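Local structure of putative poly(3-hydroxybutyrate) depolymerase LpqC (Bordetella parapertussis 12822, 3D0K) at residues P228-Q233 with Y238-H243. The protein probably hydrolyses ester bonds as an alpha/beta-hydrolase-type enzyme, with poly(3-hydroxybutyrate) or a related polyester as its presumed substrate. Numbering follows the deposited sequence.
Sequences PAALRQ and YARARH
Gln-233 packs against Arg-240 and His-243 where the chain leaving helix 228-231 meets the start of helix 237-255, which lies beside strands 209-213 and 262-266 of what is probably an alpha/beta-hydrolase fold. The contact illustrates how extended polar side chains can build a compact junction between segments 228-233 and 238-243 without a direct hydrogen bond. On the buried side, CB of Gln-233 rests 3.7 Å from CG of Arg-240, whose chain runs extended to NE. One face of its guanidinium meets the Ala-230 carbonyl O, 3.1 Å above the plane and offset toward the rim. Hydrogen bonds from NE to the Gly-234 carbonyl and from NH1 to those of Gly-175 and Pro-225 hold the group in place. Looser packing marks the outer side, where CD2 of Leu-231 merely comes within 3.9 Å of Arg-240 NH2 and Arg-232 turns off to a salt bridge with Glu-188. There the partly exposed His-243, chi1 -175° carrying CG away from the backbone N, sets one ring face against CA of Gln-233, a CH-pi contact 4° off the normal. Gln-233 NE2 donates to the Tyr-177 carbonyl, while one water donates to Arg-240 O at 2.9 Å, weakly to Gln-233 OE1, and is also hydrogen-bonded to His-243 ND1.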
loop_
_atom_site.group_PDB
_atom_site.type_symbol
_atom_site.label_atom_id
_atom_site.label_comp_id
_atom_site.label_asym_id
_atom_site.label_seq_id
_atom_site.Cartn_x
_atom_site.Cartn_y
_atom_site.Cartn_z
ATOM N N PRO A 228 5.658 -18.602 12.580
ATOM C CA PRO A 228 7.092 -18.861 12.435
ATOM C C PRO A 228 7.751 -18.113 11.265
ATOM O O PRO A 228 8.902 -17.669 11.389
ATOM C CB PRO A 228 7.155 -20.378 12.233
ATOM C CG PRO A 228 5.921 -20.874 12.924
ATOM C CD PRO A 228 4.876 -19.862 12.599
ATOM N N ALA A 229 7.038 -17.976 10.143
ATOM C CA ALA A 229 7.598 -17.288 8.993
ATOM C C ALA A 229 7.824 -15.810 9.294
ATOM O O ALA A 229 8.767 -15.221 8.779
ATOM C CB ALA A 229 6.673 -17.461 7.745
ATOM N N ALA A 230 6.962 -15.208 10.106
ATOM C CA ALA A 230 7.187 -13.807 10.514
ATOM C C ALA A 230 8.362 -13.717 11.505
ATOM O O ALA A 230 9.268 -12.874 11.359
ATOM C CB ALA A 230 5.936 -13.204 11.096
ATOM N N LEU A 231 8.390 -14.614 12.486
ATOM C CA LEU A 231 9.474 -14.605 13.510
ATOM C C LEU A 231 10.876 -14.720 12.923
ATOM O O LEU A 231 11.779 -13.999 13.353
ATOM C CB LEU A 231 9.222 -15.708 14.538
ATOM C CG LEU A 231 7.969 -15.504 15.389
ATOM C CD1 LEU A 231 7.730 -16.793 16.238
ATOM C CD2 LEU A 231 8.126 -14.244 16.258
ATOM N N ARG A 232 11.040 -15.584 11.903
ATOM C CA ARG A 232 12.296 -15.766 11.176
ATOM C C ARG A 232 12.856 -14.476 10.567
ATOM O O ARG A 232 14.064 -14.343 10.388
ATOM C CB ARG A 232 12.121 -16.824 10.040
ATOM C CG ARG A 232 12.113 -18.248 10.563
ATOM C CD ARG A 232 12.210 -19.319 9.481
ATOM N NE ARG A 232 11.015 -19.421 8.657
ATOM C CZ ARG A 232 9.930 -20.155 8.940
ATOM N NH1 ARG A 232 9.839 -20.857 10.062
ATOM N NH2 ARG A 232 8.925 -20.177 8.096
ATOM N N GLN A 233 11.980 -13.519 10.244
ATOM C CA GLN A 233 12.403 -12.232 9.701
ATOM C C GLN A 233 12.923 -11.263 10.766
ATOM O O GLN A 233 13.563 -10.278 10.422
ATOM C CB GLN A 233 11.229 -11.597 8.940
ATOM C CG GLN A 233 10.774 -12.559 7.865
ATOM C CD GLN A 233 9.674 -12.026 6.964
ATOM O OE1 GLN A 233 9.223 -10.888 7.128
ATOM N NE2 GLN A 233 9.246 -12.854 5.978
ATOM N N TYR A 238 10.886 -3.239 12.724
ATOM C CA TYR A 238 12.045 -2.496 12.229
ATOM C C TYR A 238 13.117 -3.515 11.742
ATOM O O TYR A 238 13.666 -3.370 10.625
ATOM C CB TYR A 238 12.574 -1.577 13.341
ATOM C CG TYR A 238 13.837 -0.795 12.988
ATOM C CD1 TYR A 238 13.917 -0.041 11.804
ATOM C CD2 TYR A 238 14.915 -0.755 13.886
ATOM C CE1 TYR A 238 15.051 0.681 11.491
ATOM C CE2 TYR A 238 16.080 -0.026 13.586
ATOM C CZ TYR A 238 16.132 0.693 12.389
ATOM O OH TYR A 238 17.289 1.409 12.094
ATOM N N ALA A 239 13.405 -4.554 12.549
ATOM C CA ALA A 239 14.317 -5.632 12.082
ATOM C C ALA A 239 13.821 -6.280 10.789
ATOM O O ALA A 239 14.621 -6.584 9.906
ATOM C CB ALA A 239 14.513 -6.708 13.131
ATOM N N ARG A 240 12.510 -6.527 10.701
ATOM C CA ARG A 240 11.982 -7.206 9.537
ATOM C C ARG A 240 12.143 -6.384 8.276
ATOM O O ARG A 240 12.359 -6.953 7.176
ATOM C CB ARG A 240 10.515 -7.585 9.736
ATOM C CG ARG A 240 10.373 -8.522 10.881
ATOM C CD ARG A 240 8.934 -9.003 11.135
ATOM N NE ARG A 240 8.946 -9.830 12.343
ATOM C CZ ARG A 240 7.863 -10.225 13.014
ATOM N NH1 ARG A 240 6.656 -9.866 12.609
ATOM N NH2 ARG A 240 7.980 -10.952 14.117
ATOM N N ALA A 241 12.000 -5.065 8.413
ATOM C CA ALA A 241 12.193 -4.134 7.287
ATOM C C ALA A 241 13.621 -4.266 6.717
ATOM O O ALA A 241 13.828 -4.408 5.513
ATOM C CB ALA A 241 11.919 -2.667 7.744
ATOM N N ARG A 242 14.615 -4.337 7.596
ATOM C CA ARG A 242 16.015 -4.485 7.169
ATOM C C ARG A 242 16.255 -5.851 6.525
ATOM O O ARG A 242 17.006 -5.976 5.557
ATOM C CB ARG A 242 16.977 -4.359 8.368
ATOM C CG ARG A 242 16.841 -3.073 9.184
ATOM C CD ARG A 242 18.245 -2.709 9.825
ATOM N NE ARG A 242 18.949 -1.909 8.814
ATOM C CZ ARG A 242 19.093 -0.580 8.831
ATOM N NH1 ARG A 242 19.719 0.020 7.820
ATOM N NH2 ARG A 242 18.647 0.154 9.854
ATOM N N HIS A 243 15.605 -6.862 7.069
ATOM C CA HIS A 243 15.699 -8.233 6.572
ATOM C C HIS A 243 15.150 -8.259 5.132
ATOM O O HIS A 243 15.787 -8.848 4.258
ATOM C CB HIS A 243 14.916 -9.153 7.498
ATOM C CG HIS A 243 15.017 -10.614 7.171
ATOM N ND1 HIS A 243 14.190 -11.226 6.252
ATOM C CD2 HIS A 243 15.815 -11.589 7.662
ATOM C CE1 HIS A 243 14.484 -12.520 6.181
ATOM N NE2 HIS A 243 15.470 -12.767 7.024
HETATM O O HOH W 1 11.661 -9.505 6.058
#